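Long-range contacts in probable dipeptidase (Pseudomonas aeruginosa, PDB 3B40), which probably acts as a metal-dependent dipeptidase of the M19 (membrane dipeptidase) family, hydrolysing the peptide bond of dipeptides: residues A[27-32]-A[63-68]; A[47-52]-A[358-363]; A[210-215]-A[232-237]. The protein carries 11 engineered substitutions. One frame throughout, in Å; residues are numbered along the deposited sequence.

How the contacts relate
All three contacts belong to the TIM-barrel framework. Contact 1 joins neighbouring strands, contact 3 joins the ends of two others, and contact 2 ties loops that follow strands 25-29 and 354-357. Contacts 1 and 2 have centres about 9 Å apart and are joined by probable hydrogen bonds: N361 ND2 lies 3.0 Å from T30 O, and T30 N lies 3.0 Å from F360 O. Contacts 1 and 3, with centres about 14 Å apart, meet where S27 OG comes within 2.6 Å of S233 O. Contacts 2 and 3 are about 19 Å apart at their centres and just touch, D359 OD2 packing 3.6 Å from H234 CD2. None includes the metal-binding residues H14, E17, E20, D89, H93 or D389.

Contact 1. Residues A[27-32]-A[63-68]; sequences SRITVP and AALAIF. Engineered in segment 27-32: V31 (natural residue Ile).
V31 lies across L65 at about a right angle, its CG2 methyl set down on L65 CB at 3.6 Å. V31 is an engineered residue; with its CG1 anti to the backbone N (chi1 -175°), CG2 is the branch left to meet L65. L65 also runs side by side with I29, and its CD2 fills the notch between the I29 side chain and backbone, 3.7 Å from I29 CB and 3.6 Å from I29 O. I29 in turn sends CD1 out to A63 CB, 3.7 Å away. A64 CB is a smaller bump, pressed against S27 O. From helix 87-108, I101 packs on V31 and L102 on L65.

Segment 27-32 runs off the end of strand 25-29, beside strand 62-68, its parallel neighbour in a beta-alpha-beta unit, but the touching parts head 58° apart. A single direct backbone bond crosses between them, I29 N to A64 O, straight but weak at 3.3 Å. Farther along, a water bridges the backbones, accepting from V31 N at 2.9 Å and donating to A66 O at 2.7 Å. The chemistry implies a seam made mainly of apolar packing, with few direct polar bonds.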
# COMPACT_ATOMS: atom_id res chain seq x y z
N SER A 27 -5.68 -3.62 3.33
CA SER A 27 -4.41 -4.26 3.05
C SER A 27 -3.23 -3.32 3.11
O SER A 27 -2.11 -3.72 2.79
CB SER A 27 -4.45 -5.01 1.69
OG SER A 27 -4.88 -4.14 0.67
N ARG A 28 -3.44 -2.05 3.48
CA ARG A 28 -2.32 -1.11 3.52
C ARG A 28 -2.52 0.12 4.43
O ARG A 28 -3.13 1.11 4.04
CB ARG A 28 -1.90 -0.70 2.09
CG ARG A 28 -0.81 0.35 2.03
CD ARG A 28 0.55 -0.28 2.23
NE ARG A 28 1.60 0.73 2.04
CZ ARG A 28 2.60 0.95 2.90
NH1 ARG A 28 2.70 0.23 4.03
NH2 ARG A 28 3.47 1.91 2.62
N ILE A 29 -2.02 -0.00 5.65
CA ILE A 29 -1.89 1.10 6.59
C ILE A 29 -0.46 1.12 7.14
O ILE A 29 0.13 0.09 7.46
CB ILE A 29 -2.92 1.01 7.77
CG1 ILE A 29 -4.34 0.90 7.22
CG2 ILE A 29 -2.76 2.23 8.77
CD1 ILE A 29 -5.45 0.73 8.27
N THR A 30 0.10 2.32 7.16
CA THR A 30 1.46 2.49 7.61
C THR A 30 1.47 2.62 9.11
O THR A 30 0.56 3.23 9.70
CB THR A 30 2.11 3.74 6.96
OG1 THR A 30 2.33 3.46 5.59
CG2 THR A 30 3.45 4.12 7.61
N VAL A 31 2.48 2.03 9.73
CA VAL A 31 2.76 2.22 11.17
C VAL A 31 3.74 3.41 11.33
O VAL A 31 4.90 3.33 10.88
CB VAL A 31 3.42 0.93 11.79
CG1 VAL A 31 3.61 1.07 13.33
CG2 VAL A 31 2.64 -0.33 11.43
N PRO A 32 3.28 4.52 11.98
CA PRO A 32 4.13 5.68 12.31
C PRO A 32 5.17 5.25 13.32
O PRO A 32 4.86 4.48 14.25
CB PRO A 32 3.13 6.67 12.96
CG PRO A 32 1.76 6.21 12.47
CD PRO A 32 1.90 4.71 12.46
N ALA A 63 -6.24 -5.08 9.60
CA ALA A 63 -5.46 -4.37 8.57
C ALA A 63 -4.08 -4.97 8.45
O ALA A 63 -3.56 -5.54 9.41
CB ALA A 63 -5.33 -2.90 8.92
N ALA A 64 -3.46 -4.82 7.27
CA ALA A 64 -2.08 -5.27 7.09
C ALA A 64 -1.18 -4.08 7.42
O ALA A 64 -1.26 -3.04 6.79
CB ALA A 64 -1.84 -5.80 5.67
N LEU A 65 -0.38 -4.26 8.48
CA LEU A 65 0.58 -3.25 8.92
C LEU A 65 2.00 -3.73 8.64
O LEU A 65 2.43 -4.78 9.13
CB LEU A 65 0.42 -2.98 10.42
CG LEU A 65 -1.04 -2.73 10.85
CD1 LEU A 65 -1.10 -2.58 12.36
CD2 LEU A 65 -1.63 -1.50 10.19
N ALA A 66 2.72 -2.92 7.89
CA ALA A 66 3.96 -3.36 7.28
C ALA A 66 5.16 -3.05 8.16
O ALA A 66 5.29 -1.94 8.69
CB ALA A 66 4.13 -2.70 5.92
N ILE A 67 6.04 -4.05 8.27
CA ILE A 67 7.41 -3.88 8.68
C ILE A 67 8.10 -3.21 7.50
O ILE A 67 8.31 -3.84 6.43
CB ILE A 67 8.09 -5.26 8.93
CG1 ILE A 67 7.34 -6.09 10.00
CG2 ILE A 67 9.59 -5.08 9.21
CD1 ILE A 67 7.03 -5.43 11.37
N PHE A 68 8.46 -1.95 7.68
CA PHE A 68 8.96 -1.11 6.58
C PHE A 68 10.24 -0.40 7.00
O PHE A 68 10.34 0.09 8.14
CB PHE A 68 7.89 -0.07 6.20
CG PHE A 68 8.32 0.90 5.13
CD1 PHE A 68 8.19 0.57 3.79
CD2 PHE A 68 8.80 2.18 5.46
CE1 PHE A 68 8.58 1.47 2.79
CE2 PHE A 68 9.20 3.09 4.46
CZ PHE A 68 9.08 2.72 3.12
O HOH W 1 0.51 -3.85 4.03
O HOH W 2 4.43 0.51 8.13

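Contact 2. Residues A[47-52]-A[358-363]; sequences PGQLDL and SDFNDG. Engineered in segment 47-52: G48 (natural residue Asn).
Q49 and N361 grip each other through a reciprocal pair of hydrogen bonds, each side-chain carbonyl taking the other residue's backbone N-H. N361 sits in a type II beta turn, D359 to D362, in the loop after barrel strand 354-357. Q49 N donates to N361 OD1 at 3.0 Å, and N361 N donates to Q49 OE1 at 2.7 Å, the latter almost straight at the hydrogen (177°), with the donor somewhat tilted from the carbonyl plane. The two side chains slide past each other in opposite directions, their amide planes 45° apart. With CD anti to CA (chi2 173°), the Q49 chain runs extended beyond CG. It crosses F360 at about a right angle, and NE2 comes obliquely to F360 CD1 at 3.4 Å.

Two waters extend the first shell. One donates to Q49 OE1 at 2.6 Å and accepts from G363 N at 3.0 Å, so OE1 is held by two donors. The other accepts from L50 N at 3.1 Å and from N361 ND2 at 2.9 Å.

Farther out, the Q49 amide is fixed in rotation by NE2, which bonds to K370 O and G364 O. F360 meets W369 edge-to-face, and its backbone N donates to S358 OG in an ST turn. S358 CB also lies 3.2 Å above the F360 ring plane, over its centre.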
# COMPACT_ATOMS: atom_id res chain seq x y z
N PRO A 47 -4.19 11.48 16.54
CA PRO A 47 -3.90 12.33 15.39
C PRO A 47 -3.69 11.55 14.07
O PRO A 47 -3.58 12.17 12.99
CB PRO A 47 -2.60 13.02 15.80
CG PRO A 47 -1.88 11.99 16.61
CD PRO A 47 -2.98 11.24 17.37
N GLY A 48 -3.62 10.23 14.15
CA GLY A 48 -3.34 9.43 12.96
C GLY A 48 -4.61 8.94 12.31
O GLY A 48 -5.72 9.28 12.73
N GLN A 49 -4.46 8.11 11.28
CA GLN A 49 -5.63 7.61 10.56
C GLN A 49 -6.06 6.24 11.08
O GLN A 49 -7.06 5.71 10.64
CB GLN A 49 -5.36 7.63 9.06
CG GLN A 49 -5.34 9.04 8.53
CD GLN A 49 -4.90 9.14 7.07
OE1 GLN A 49 -3.82 8.69 6.71
NE2 GLN A 49 -5.73 9.75 6.24
N LEU A 50 -5.30 5.68 12.01
CA LEU A 50 -5.65 4.42 12.65
C LEU A 50 -5.40 4.45 14.17
O LEU A 50 -4.29 4.77 14.64
CB LEU A 50 -4.87 3.25 12.02
CG LEU A 50 -4.87 1.90 12.78
CD1 LEU A 50 -6.25 1.12 12.80
CD2 LEU A 50 -3.73 0.96 12.35
N ASP A 51 -6.41 4.02 14.92
CA ASP A 51 -6.26 3.67 16.35
C ASP A 51 -7.39 2.74 16.74
O ASP A 51 -8.27 2.49 15.92
CB ASP A 51 -6.21 4.92 17.24
CG ASP A 51 -7.33 5.90 16.93
OD1 ASP A 51 -8.52 5.56 17.19
OD2 ASP A 51 -7.00 7.02 16.46
N LEU A 52 -7.40 2.22 17.97
CA LEU A 52 -8.43 1.26 18.34
C LEU A 52 -9.83 1.87 18.45
O LEU A 52 -10.82 1.22 18.20
CB LEU A 52 -8.04 0.46 19.59
CG LEU A 52 -6.77 -0.41 19.53
CD1 LEU A 52 -6.45 -0.97 20.92
CD2 LEU A 52 -6.86 -1.54 18.52
N SER A 358 -6.37 1.64 1.84
CA SER A 358 -6.37 3.10 2.05
C SER A 358 -5.08 3.86 1.75
O SER A 358 -5.11 5.00 1.24
CB SER A 358 -6.71 3.39 3.51
OG SER A 358 -5.84 2.73 4.40
N ASP A 359 -3.96 3.22 2.06
CA ASP A 359 -2.65 3.88 2.16
C ASP A 359 -2.68 4.90 3.30
O ASP A 359 -1.95 5.87 3.30
CB ASP A 359 -2.23 4.54 0.85
CG ASP A 359 -0.75 4.24 0.47
OD1 ASP A 359 0.06 3.77 1.32
OD2 ASP A 359 -0.40 4.51 -0.71
N PHE A 360 -3.51 4.61 4.31
CA PHE A 360 -3.59 5.48 5.47
C PHE A 360 -2.19 5.64 6.08
O PHE A 360 -1.38 4.71 6.05
CB PHE A 360 -4.61 4.98 6.52
CG PHE A 360 -6.08 5.31 6.20
CD1 PHE A 360 -6.44 6.48 5.52
CD2 PHE A 360 -7.10 4.43 6.57
CE1 PHE A 360 -7.77 6.77 5.22
CE2 PHE A 360 -8.43 4.70 6.29
CZ PHE A 360 -8.77 5.87 5.60
N ASN A 361 -1.93 6.81 6.66
CA ASN A 361 -0.62 7.16 7.28
C ASN A 361 0.56 7.23 6.30
O ASN A 361 1.69 7.42 6.73
CB ASN A 361 -0.26 6.29 8.51
CG ASN A 361 -1.21 6.48 9.69
OD1 ASN A 361 -1.80 7.56 9.92
ND2 ASN A 361 -1.38 5.41 10.45
N ASP A 362 0.32 7.09 4.99
CA ASP A 362 1.34 7.44 4.02
C ASP A 362 0.71 8.25 2.89
O ASP A 362 1.09 8.12 1.75
CB ASP A 362 2.12 6.20 3.52
CG ASP A 362 3.47 6.56 2.83
OD1 ASP A 362 4.07 7.62 3.11
OD2 ASP A 362 3.94 5.77 1.98
N GLY A 363 -0.30 9.08 3.22
CA GLY A 363 -0.91 10.00 2.24
C GLY A 363 -2.27 9.62 1.67
O GLY A 363 -2.87 10.41 0.94
O HOH W 3 -1.76 9.96 5.68
O HOH W 4 -2.41 6.09 13.03

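Contact 3. Residues A[210-215]-A[232-237]; sequences DVSQMS and ASHSAP
D210 reaches across to S233 with both carboxylate oxygens, at the ends of two adjacent parallel strands of the TIM barrel. Its CG stands anti to the backbone N (chi1 178°), beside the carbonyl carbon; from there both oxygens meet S233. OD1 accepts S233 N at 2.9 Å and also S212 N at 3.0 Å, the latter closing an Asx turn; the two donors approach from opposite faces of the carboxylate plane, each well above it, so they clamp the oxygen between them. OD2 takes a very short bond from S233 OG, 2.5 Å. That hydroxyl in turn accepts from H234 ND1 at 2.9 Å, giving a chain of hydrogen bonds from ring to hydroxyl to carboxylate, which with Q213 restrains the turn of the imidazole.

S212 is the second pin, entering from the type II turn that runs V211 to M214. Its OG accepts H234 N at 2.9 Å and pairs with S235 OG at 2.7 Å, while its CB rests obliquely against the imidazole, 3.4 Å from ND1. V211 CG2 also packs on A232 CB, and I255 of helix 249-257 touches both residues.

Q213 completes the grip on the ring from the NE2 side. Its chain bends at chi2, OE1 is held by R176, and the amide plane is 51° from the imidazole plane. The Q213 NE2 hydrogen bond to H234 NE2, 3.1 Å long, lies in the amide plane but meets the ring tilted 32° from its plane.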
# COMPACT_ATOMS: atom_id res chain seq x y z
N ASP A 210 3.60 -9.50 -2.75
CA ASP A 210 2.90 -8.23 -3.01
C ASP A 210 3.62 -7.45 -4.13
O ASP A 210 4.81 -7.15 -4.00
CB ASP A 210 2.84 -7.42 -1.71
CG ASP A 210 2.18 -6.05 -1.87
OD1 ASP A 210 1.59 -5.74 -2.94
OD2 ASP A 210 2.28 -5.27 -0.89
N VAL A 211 2.92 -7.18 -5.23
CA VAL A 211 3.53 -6.53 -6.36
C VAL A 211 3.28 -5.02 -6.45
O VAL A 211 3.80 -4.39 -7.35
CB VAL A 211 3.15 -7.23 -7.72
CG1 VAL A 211 3.52 -8.72 -7.66
CG2 VAL A 211 1.68 -7.03 -8.01
N SER A 212 2.52 -4.43 -5.53
CA SER A 212 2.32 -2.97 -5.55
C SER A 212 3.70 -2.31 -5.38
O SER A 212 4.46 -2.78 -4.55
CB SER A 212 1.37 -2.51 -4.44
OG SER A 212 0.02 -2.82 -4.79
N GLN A 213 3.99 -1.28 -6.19
CA GLN A 213 5.24 -0.47 -6.14
C GLN A 213 6.37 -0.98 -7.07
O GLN A 213 7.30 -0.24 -7.40
CB GLN A 213 5.78 -0.29 -4.71
CG GLN A 213 4.79 0.28 -3.61
CD GLN A 213 4.92 1.76 -3.33
OE1 GLN A 213 5.75 2.46 -3.92
NE2 GLN A 213 4.07 2.27 -2.38
N MET A 214 6.29 -2.26 -7.45
CA MET A 214 7.27 -2.92 -8.31
C MET A 214 7.13 -2.44 -9.76
O MET A 214 6.03 -2.18 -10.21
CB MET A 214 7.02 -4.44 -8.27
CG MET A 214 7.42 -5.11 -6.91
SD MET A 214 7.20 -6.92 -6.79
CE MET A 214 8.61 -7.55 -7.68
N SER A 215 8.24 -2.35 -10.49
CA SER A 215 8.22 -2.04 -11.92
C SER A 215 7.38 -3.10 -12.69
O SER A 215 7.10 -4.21 -12.17
CB SER A 215 9.65 -1.98 -12.48
OG SER A 215 10.12 -3.28 -12.74
N ALA A 232 -1.70 -7.25 -5.27
CA ALA A 232 -1.26 -5.88 -5.26
C ALA A 232 -1.97 -5.23 -4.05
O ALA A 232 -3.17 -4.96 -4.13
CB ALA A 232 -1.65 -5.18 -6.57
N SER A 233 -1.23 -4.99 -2.97
CA SER A 233 -1.82 -4.60 -1.69
C SER A 233 -2.35 -3.14 -1.68
O SER A 233 -3.20 -2.80 -0.87
CB SER A 233 -0.80 -4.82 -0.56
OG SER A 233 0.24 -3.86 -0.68
N HIS A 234 -1.85 -2.30 -2.60
CA HIS A 234 -2.34 -0.93 -2.75
C HIS A 234 -1.98 -0.41 -4.13
O HIS A 234 -0.87 0.16 -4.31
CB HIS A 234 -1.80 0.01 -1.64
CG HIS A 234 -0.30 0.03 -1.49
ND1 HIS A 234 0.47 -1.11 -1.46
CD2 HIS A 234 0.56 1.07 -1.30
CE1 HIS A 234 1.74 -0.78 -1.27
NE2 HIS A 234 1.82 0.53 -1.15
N SER A 235 -2.88 -0.62 -5.09
CA SER A 235 -2.70 -0.16 -6.48
C SER A 235 -4.02 0.36 -7.07
O SER A 235 -5.08 -0.02 -6.59
CB SER A 235 -2.16 -1.32 -7.35
OG SER A 235 -0.78 -1.57 -7.08
N ALA A 236 -3.96 1.24 -8.08
CA ALA A 236 -5.16 1.71 -8.82
C ALA A 236 -4.91 1.52 -10.34
O ALA A 236 -3.75 1.28 -10.73
CB ALA A 236 -5.46 3.20 -8.49
N PRO A 237 -5.99 1.56 -11.18
CA PRO A 237 -5.82 1.41 -12.65
C PRO A 237 -5.24 2.59 -13.42
O PRO A 237 -5.61 3.77 -13.16
CB PRO A 237 -7.26 1.14 -13.18
CG PRO A 237 -8.12 0.87 -11.91
CD PRO A 237 -7.41 1.62 -10.80